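Side-chain contacts in rusticyanin (Thiobacillus ferrooxidans, PDB 2CAK), which is a periplasmic protein that carries electrons from cytochrome c552 to the A-type oxidase, using one bound copper ion: residues K20-V25 and V30-K35; F48-F53 and K80-S85; P93-M98 and T132-C137. All blocks are in the same frame, centred on the assembly; numbering follows the deposited sequence.

Contact 1. Residues K20-V25 and V30-K35; sequences KDTGKV and VTYSGK
K24 and T31 face each other as the hydrogen-bonded pair of a tight antiparallel beta hairpin, made of strands 24-26 and 29-31 at one margin of a sheet of the cupredoxin beta sandwich. Two backbone bonds close the pair: K24 N gives to T31 O over 2.8 Å, and T31 N gives to K24 O over 2.9 Å, the latter almost straight (174° at the hydrogen). V25 and V30 follow as a non-hydrogen-bonded pair, with their side chains on the face away from those of K24 and T31.

The side-chain polar contacts centre on a buried carboxylate. D21 holds CG anti to its own N (chi1 -180°), which carries OD2 to the edge of the Y32 ring; there Y32 OH donates to its syn lone pair at 2.8 Å, carboxylate and ring being turned 66° apart. OD1 accepts G23 N at 3.0 Å from above the carboxylate plane, an Asx turn. H56 also bonds to OD1 and V40 N to OD2, so each oxygen has two partners, an environment that would probably stabilise a negative charge.

Apolar contacts gather on G23. Its CA lies over one face of Y32, 3.9 Å from the ring centroid in a CH-pi contact, and V30 CG1 presses on the same CA at 3.7 Å. A beta carbon would be driven into both V30 and the ring, consistent with the absence of a side chain.

One water joins the loops at the hairpin's open end: it accepts from S33 N at 3.1 Å and donates to T22 O at 2.9 Å.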
# COMPACT_ATOMS: atom_id res chain seq x y z
N LYS A 20 8.60 9.59 5.30
CA LYS A 20 7.51 10.36 5.92
C LYS A 20 6.38 9.47 6.41
O LYS A 20 5.33 9.98 6.85
CB LYS A 20 6.97 11.40 4.97
CG LYS A 20 7.89 12.37 4.27
CD LYS A 20 9.04 12.89 5.06
CE LYS A 20 9.61 14.14 4.36
NZ LYS A 20 10.95 13.75 3.80
N ASP A 21 6.58 8.17 6.40
CA ASP A 21 5.64 7.28 7.10
C ASP A 21 5.71 7.57 8.61
O ASP A 21 6.82 7.49 9.17
CB ASP A 21 5.96 5.84 6.74
CG ASP A 21 5.01 4.88 7.42
OD1 ASP A 21 5.22 4.55 8.61
OD2 ASP A 21 4.04 4.45 6.74
N THR A 22 4.59 7.79 9.26
CA THR A 22 4.55 8.24 10.64
C THR A 22 4.38 7.12 11.66
O THR A 22 4.20 7.36 12.87
CB THR A 22 3.53 9.36 10.87
OG1 THR A 22 2.23 8.88 10.56
CG2 THR A 22 3.89 10.56 10.04
N GLY A 23 4.54 5.87 11.22
CA GLY A 23 4.37 4.72 12.10
C GLY A 23 5.63 4.41 12.89
O GLY A 23 6.72 4.88 12.61
N LYS A 24 5.44 3.55 13.90
CA LYS A 24 6.51 3.06 14.73
C LYS A 24 6.58 1.54 14.57
O LYS A 24 5.57 0.86 14.69
CB LYS A 24 6.33 3.43 16.21
CG LYS A 24 7.48 2.90 17.06
CD LYS A 24 8.80 3.38 16.45
CE LYS A 24 9.87 3.52 17.53
NZ LYS A 24 11.24 3.30 16.94
N VAL A 25 7.76 1.01 14.26
CA VAL A 25 7.89 -0.43 14.00
C VAL A 25 8.15 -1.22 15.26
O VAL A 25 9.00 -0.85 16.04
CB VAL A 25 9.07 -0.67 13.02
CG1 VAL A 25 9.29 -2.16 12.78
CG2 VAL A 25 8.74 0.14 11.78
N VAL A 30 3.56 -2.22 12.16
CA VAL A 30 3.76 -0.77 12.16
C VAL A 30 2.56 -0.14 12.85
O VAL A 30 1.43 -0.33 12.38
CB VAL A 30 3.95 -0.20 10.74
CG1 VAL A 30 4.25 1.30 10.81
CG2 VAL A 30 5.03 -1.00 10.02
N THR A 31 2.80 0.59 13.92
CA THR A 31 1.74 1.17 14.73
C THR A 31 1.70 2.69 14.53
O THR A 31 2.71 3.36 14.65
CB THR A 31 1.91 0.83 16.22
OG1 THR A 31 1.87 -0.61 16.42
CG2 THR A 31 0.78 1.45 17.00
N TYR A 32 0.52 3.20 14.22
CA TYR A 32 0.29 4.60 13.96
C TYR A 32 -0.48 5.24 15.13
O TYR A 32 -1.20 4.51 15.83
CB TYR A 32 -0.50 4.76 12.65
CG TYR A 32 0.28 4.26 11.43
CD1 TYR A 32 0.23 2.92 11.06
CD2 TYR A 32 1.07 5.09 10.66
CE1 TYR A 32 0.92 2.42 9.98
CE2 TYR A 32 1.80 4.61 9.57
CZ TYR A 32 1.72 3.28 9.22
OH TYR A 32 2.38 2.75 8.17
N SER A 33 -0.32 6.53 15.33
CA SER A 33 -0.91 7.27 16.41
C SER A 33 -1.23 8.68 15.96
O SER A 33 -0.59 9.26 15.09
CB SER A 33 0.00 7.31 17.66
OG SER A 33 1.24 7.75 17.25
N GLY A 34 -2.24 9.27 16.58
CA GLY A 34 -2.59 10.64 16.31
C GLY A 34 -3.87 10.73 15.50
O GLY A 34 -4.48 9.72 15.17
N LYS A 35 -4.30 11.94 15.25
CA LYS A 35 -5.58 12.24 14.58
C LYS A 35 -5.53 12.00 13.08
O LYS A 35 -6.50 11.55 12.50
CB LYS A 35 -6.01 13.69 14.90
CG LYS A 35 -6.40 13.93 16.35
CD LYS A 35 -7.68 13.29 16.78
CE LYS A 35 -7.57 11.82 17.16
NZ LYS A 35 -8.49 11.01 16.29
O HOH W 1 1.39 7.95 13.19

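Contact 2. Residues F48-F53 and K80-S85; sequences FPFPSF and KGFGHS. With CU1 (copper (I) ion), chain B.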
# COMPACT_ATOMS: atom_id res chain seq x y z
N PHE A 48 14.06 -6.08 -2.21
CA PHE A 48 13.02 -6.84 -1.47
C PHE A 48 12.38 -7.90 -2.38
O PHE A 48 12.48 -7.75 -3.60
CB PHE A 48 11.93 -5.88 -0.98
CG PHE A 48 12.36 -5.07 0.25
CD1 PHE A 48 12.04 -5.49 1.55
CD2 PHE A 48 13.09 -3.90 0.15
CE1 PHE A 48 12.41 -4.74 2.67
CE2 PHE A 48 13.43 -3.15 1.25
CZ PHE A 48 13.06 -3.55 2.52
N PRO A 49 11.77 -8.94 -1.81
CA PRO A 49 11.20 -10.00 -2.60
C PRO A 49 10.08 -9.52 -3.51
O PRO A 49 9.21 -8.73 -3.18
CB PRO A 49 10.59 -10.94 -1.54
CG PRO A 49 11.28 -10.63 -0.27
CD PRO A 49 11.67 -9.17 -0.37
N PHE A 50 10.08 -10.09 -4.74
CA PHE A 50 8.97 -9.97 -5.66
C PHE A 50 7.96 -11.08 -5.38
O PHE A 50 8.35 -12.26 -5.38
CB PHE A 50 9.40 -9.99 -7.13
CG PHE A 50 8.32 -9.89 -8.17
CD1 PHE A 50 7.67 -11.02 -8.64
CD2 PHE A 50 7.96 -8.64 -8.68
CE1 PHE A 50 6.68 -10.91 -9.51
CE2 PHE A 50 6.93 -8.53 -9.60
CZ PHE A 50 6.33 -9.67 -10.03
N PRO A 51 6.67 -10.81 -5.39
CA PRO A 51 5.98 -9.51 -5.32
C PRO A 51 5.66 -9.19 -3.85
O PRO A 51 5.25 -10.06 -3.10
CB PRO A 51 4.74 -9.79 -6.14
CG PRO A 51 4.40 -11.21 -5.86
CD PRO A 51 5.68 -11.92 -5.55
N SER A 52 5.82 -7.95 -3.44
CA SER A 52 5.62 -7.54 -2.07
C SER A 52 5.38 -6.03 -1.99
O SER A 52 5.79 -5.32 -2.90
CB SER A 52 6.80 -7.90 -1.20
OG SER A 52 7.96 -7.18 -1.47
N PHE A 53 4.77 -5.60 -0.90
CA PHE A 53 4.73 -4.20 -0.51
C PHE A 53 5.70 -3.93 0.62
O PHE A 53 5.83 -4.76 1.51
CB PHE A 53 3.33 -3.85 0.01
CG PHE A 53 2.18 -3.91 -0.97
CD1 PHE A 53 2.03 -2.94 -1.94
CD2 PHE A 53 1.26 -4.95 -0.93
CE1 PHE A 53 0.95 -2.97 -2.78
CE2 PHE A 53 0.16 -4.95 -1.77
CZ PHE A 53 0.01 -3.98 -2.72
N LYS A 80 10.24 -1.79 -11.75
CA LYS A 80 10.31 -1.74 -13.21
C LYS A 80 9.54 -2.89 -13.83
O LYS A 80 9.66 -4.05 -13.42
CB LYS A 80 11.81 -1.72 -13.61
CG LYS A 80 12.53 -0.49 -13.04
CD LYS A 80 13.87 -0.20 -13.67
CE LYS A 80 14.45 1.16 -13.32
NZ LYS A 80 13.53 1.99 -12.50
N GLY A 81 8.77 -2.60 -14.86
CA GLY A 81 8.09 -3.57 -15.70
C GLY A 81 6.68 -3.95 -15.29
O GLY A 81 6.00 -4.69 -16.03
N PHE A 82 6.20 -3.52 -14.14
CA PHE A 82 4.93 -3.93 -13.59
C PHE A 82 4.13 -2.73 -13.12
O PHE A 82 4.70 -1.81 -12.58
CB PHE A 82 5.13 -4.88 -12.39
CG PHE A 82 5.77 -6.17 -12.86
CD1 PHE A 82 7.15 -6.32 -12.89
CD2 PHE A 82 4.97 -7.19 -13.31
CE1 PHE A 82 7.71 -7.49 -13.35
CE2 PHE A 82 5.54 -8.41 -13.73
CZ PHE A 82 6.90 -8.55 -13.75
N GLY A 83 2.83 -2.78 -13.29
CA GLY A 83 1.92 -1.75 -12.83
C GLY A 83 1.04 -2.09 -11.66
O GLY A 83 -0.21 -2.12 -11.74
N HIS A 84 1.60 -2.33 -10.51
CA HIS A 84 0.93 -2.81 -9.31
C HIS A 84 -0.12 -1.84 -8.83
O HIS A 84 -0.04 -0.62 -9.05
CB HIS A 84 2.00 -2.97 -8.21
CG HIS A 84 3.10 -3.92 -8.49
ND1 HIS A 84 3.01 -5.30 -8.41
CD2 HIS A 84 4.40 -3.64 -8.80
CE1 HIS A 84 4.20 -5.79 -8.67
NE2 HIS A 84 5.09 -4.81 -8.94
N SER A 85 -1.09 -2.37 -8.10
CA SER A 85 -2.11 -1.54 -7.46
C SER A 85 -2.04 -1.69 -5.94
O SER A 85 -1.35 -2.57 -5.42
CB SER A 85 -3.53 -1.89 -7.93
OG SER A 85 -3.97 -3.15 -7.45
CU CU1 B . 1.38 -6.50 -8.01
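The F82 ring receives the rim of F50 over one face, with F50 CE2 3.9 Å above the plane and over its centre. The two planes are inclined at 48° and the centroids lie 5.0 Å apart, an oblique meeting that belongs to neither standard class of aromatic pair. One face of F50 is covered by CB of P51, which follows a cis peptide bond. The same F50 CE2 meets the H84 imidazole in plane at its edge, 4.0 Å from H84 CE1. Farther along, the F53 ring presents its edge to the S85 carbonyl, with F53 CZ 3.3 Å from S85 O.

Torsions explain how one phenylalanine serves two partners: F50 has CG anti to its backbone N (chi1 179°), which extends the ring from the 48-53 loop to the space beside F82 and H84. With an alanine in place of F82, F50 would probably lose the face on which its rim rests and be freer to turn beside the histidine.

H84 is a copper ligand, its ND1 2.1 Å from the copper ion; C137, H142 and M147 complete the site. F50 also meets H142 edge-to-face, and F53 packs on M147, so the aromatic residues of the 48-53 loop border several ligands.

Across the two segments the contact is made without hydrogen bonds. The buried S85 O lacks a conventional partner and lies at the ring edge of F53, where aromatic C-H groups probably offer slight compensation. Such apolar surroundings of a ligand histidine are consistent with the hydrophobic copper site for which rusticyanin is known.

Contact 3. Residues P93-M98 and T132-C137; sequences PPYAVM and TYYYVC. With CU1 (copper (I) ion), chain B.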
# COMPACT_ATOMS: atom_id res chain seq x y z
N PRO A 93 -7.42 -13.56 3.00
CA PRO A 93 -6.59 -14.59 2.34
C PRO A 93 -7.08 -15.98 2.68
O PRO A 93 -7.74 -16.17 3.70
CB PRO A 93 -5.17 -14.35 2.84
CG PRO A 93 -5.32 -13.63 4.10
CD PRO A 93 -6.65 -12.90 4.06
N PRO A 94 -6.76 -16.98 1.90
CA PRO A 94 -5.95 -16.87 0.69
C PRO A 94 -6.74 -16.29 -0.48
O PRO A 94 -7.92 -16.53 -0.68
CB PRO A 94 -5.57 -18.32 0.38
CG PRO A 94 -6.56 -19.16 1.12
CD PRO A 94 -7.18 -18.36 2.22
N TYR A 95 -5.99 -15.56 -1.31
CA TYR A 95 -6.51 -14.96 -2.52
C TYR A 95 -6.31 -15.86 -3.73
O TYR A 95 -5.25 -16.43 -3.96
CB TYR A 95 -5.86 -13.56 -2.75
CG TYR A 95 -6.18 -12.63 -1.59
CD1 TYR A 95 -7.46 -12.12 -1.42
CD2 TYR A 95 -5.23 -12.32 -0.67
CE1 TYR A 95 -7.76 -11.29 -0.34
CE2 TYR A 95 -5.45 -11.49 0.41
CZ TYR A 95 -6.72 -10.99 0.54
OH TYR A 95 -6.88 -10.19 1.62
N ALA A 96 -7.33 -15.94 -4.58
CA ALA A 96 -7.22 -16.60 -5.87
C ALA A 96 -6.35 -15.82 -6.85
O ALA A 96 -5.94 -14.68 -6.61
CB ALA A 96 -8.65 -16.76 -6.42
N VAL A 97 -6.03 -16.44 -7.98
CA VAL A 97 -5.21 -15.79 -9.01
C VAL A 97 -5.90 -14.53 -9.52
O VAL A 97 -5.24 -13.53 -9.75
CB VAL A 97 -4.80 -16.78 -10.10
CG1 VAL A 97 -4.21 -16.10 -11.32
CG2 VAL A 97 -3.81 -17.78 -9.53
N MET A 98 -7.21 -14.58 -9.70
CA MET A 98 -8.04 -13.43 -9.96
C MET A 98 -8.89 -13.18 -8.72
O MET A 98 -9.95 -13.77 -8.62
CB MET A 98 -8.94 -13.72 -11.17
CG MET A 98 -8.11 -13.99 -12.42
SD MET A 98 -8.21 -12.64 -13.51
CE MET A 98 -7.42 -13.00 -15.01
N THR A 132 -11.01 -5.42 10.75
CA THR A 132 -9.85 -5.97 10.02
C THR A 132 -10.03 -5.77 8.54
O THR A 132 -11.10 -6.05 7.99
CB THR A 132 -9.65 -7.44 10.39
OG1 THR A 132 -9.43 -7.50 11.83
CG2 THR A 132 -8.44 -7.97 9.67
N TYR A 133 -8.95 -5.32 7.89
CA TYR A 133 -8.87 -5.10 6.45
C TYR A 133 -7.58 -5.74 5.93
O TYR A 133 -6.67 -6.09 6.70
CB TYR A 133 -8.92 -3.61 6.11
CG TYR A 133 -10.08 -2.83 6.68
CD1 TYR A 133 -10.11 -2.44 8.02
CD2 TYR A 133 -11.16 -2.43 5.89
CE1 TYR A 133 -11.18 -1.72 8.51
CE2 TYR A 133 -12.22 -1.70 6.38
CZ TYR A 133 -12.23 -1.34 7.71
OH TYR A 133 -13.30 -0.62 8.18
N TYR A 134 -7.49 -5.84 4.60
CA TYR A 134 -6.29 -6.29 3.94
C TYR A 134 -5.96 -5.32 2.79
O TYR A 134 -6.89 -4.84 2.15
CB TYR A 134 -6.46 -7.70 3.36
CG TYR A 134 -6.61 -8.71 4.49
CD1 TYR A 134 -5.51 -9.38 5.02
CD2 TYR A 134 -7.86 -8.96 5.07
CE1 TYR A 134 -5.68 -10.27 6.06
CE2 TYR A 134 -8.00 -9.82 6.12
CZ TYR A 134 -6.91 -10.49 6.61
OH TYR A 134 -7.07 -11.37 7.68
N TYR A 135 -4.69 -5.08 2.56
CA TYR A 135 -4.25 -4.34 1.38
C TYR A 135 -3.64 -5.37 0.41
O TYR A 135 -2.88 -6.23 0.83
CB TYR A 135 -3.27 -3.20 1.71
CG TYR A 135 -2.01 -3.52 2.48
CD1 TYR A 135 -1.98 -3.63 3.87
CD2 TYR A 135 -0.81 -3.74 1.82
CE1 TYR A 135 -0.82 -3.93 4.56
CE2 TYR A 135 0.35 -4.01 2.50
CZ TYR A 135 0.34 -4.11 3.86
OH TYR A 135 1.52 -4.41 4.52
N VAL A 136 -4.05 -5.26 -0.87
CA VAL A 136 -3.74 -6.25 -1.88
C VAL A 136 -3.37 -5.57 -3.17
O VAL A 136 -3.81 -4.45 -3.44
CB VAL A 136 -4.90 -7.27 -2.10
CG1 VAL A 136 -5.44 -7.83 -0.81
CG2 VAL A 136 -6.05 -6.66 -2.90
N CYS A 137 -2.63 -6.24 -4.02
CA CYS A 137 -2.44 -5.90 -5.41
C CYS A 137 -3.40 -6.75 -6.28
O CYS A 137 -3.56 -7.95 -5.99
CB CYS A 137 -1.02 -6.15 -5.86
SG CYS A 137 -0.71 -5.80 -7.63
CU CU1 B . 1.38 -6.50 -8.01
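P93 and Y134 meet where a loop covers strand 131-136 of the cupredoxin beta sandwich, the strand that leads into the copper ligand C137. P93 CD sits over one face of the Y134 ring, 3.6 Å from its centroid and 20° off the normal, a CH-pi contact in which the two side chains cross at about a right angle.

Side chains alternate along the strand: Y134 and V136 turn to the loop, Y133 and Y135 to the other face. Y134 places CG opposite its carbonyl carbon and beside its N (chi1 -67°), and this presents the ring to the proline. Y95 adopts the same kind of rotamer (chi1 -61°), reaching over the strand so that its hydroxyl end butts against the base of the Y134 side chain: Y95 OH is 3.1 Å from Y134 CB, which lies near the plane of the Y95 ring. That hydroxyl is hydrogen-bonded to K91 O, which probably helps fix the ring's position. P93 CA covers part of one face of Y95, while V136 CG1, in one of two conformers, approaches obliquely, 3.7 Å from Y95 CZ.

Just past the strand, C137 has SG anti to its N and bound to the copper ion at 2.2 Å.

Overall arrangement
From the N terminus, contact 1 comes first and closes the shortest loop, the four residues 26-29 of its hairpin. Contact 2 then closes residues 54-79, joining the loop after strand 36-43 to the loop after strand 70-77. Contact 3 closes residues 99-131 and ties the loop after strand 87-89 to strand 131-136. The three follow in series; none nests within or crosses another. Contacts 1 and 3 both reach the seven-stranded sheet, yet their centres are about 23 Å apart. Contacts 2 and 3, by contrast, touch: S85 N packs 3.5 Å from C137 SG, and F53 packs against Y135. Through H84 and C137 they join at the one copper ion.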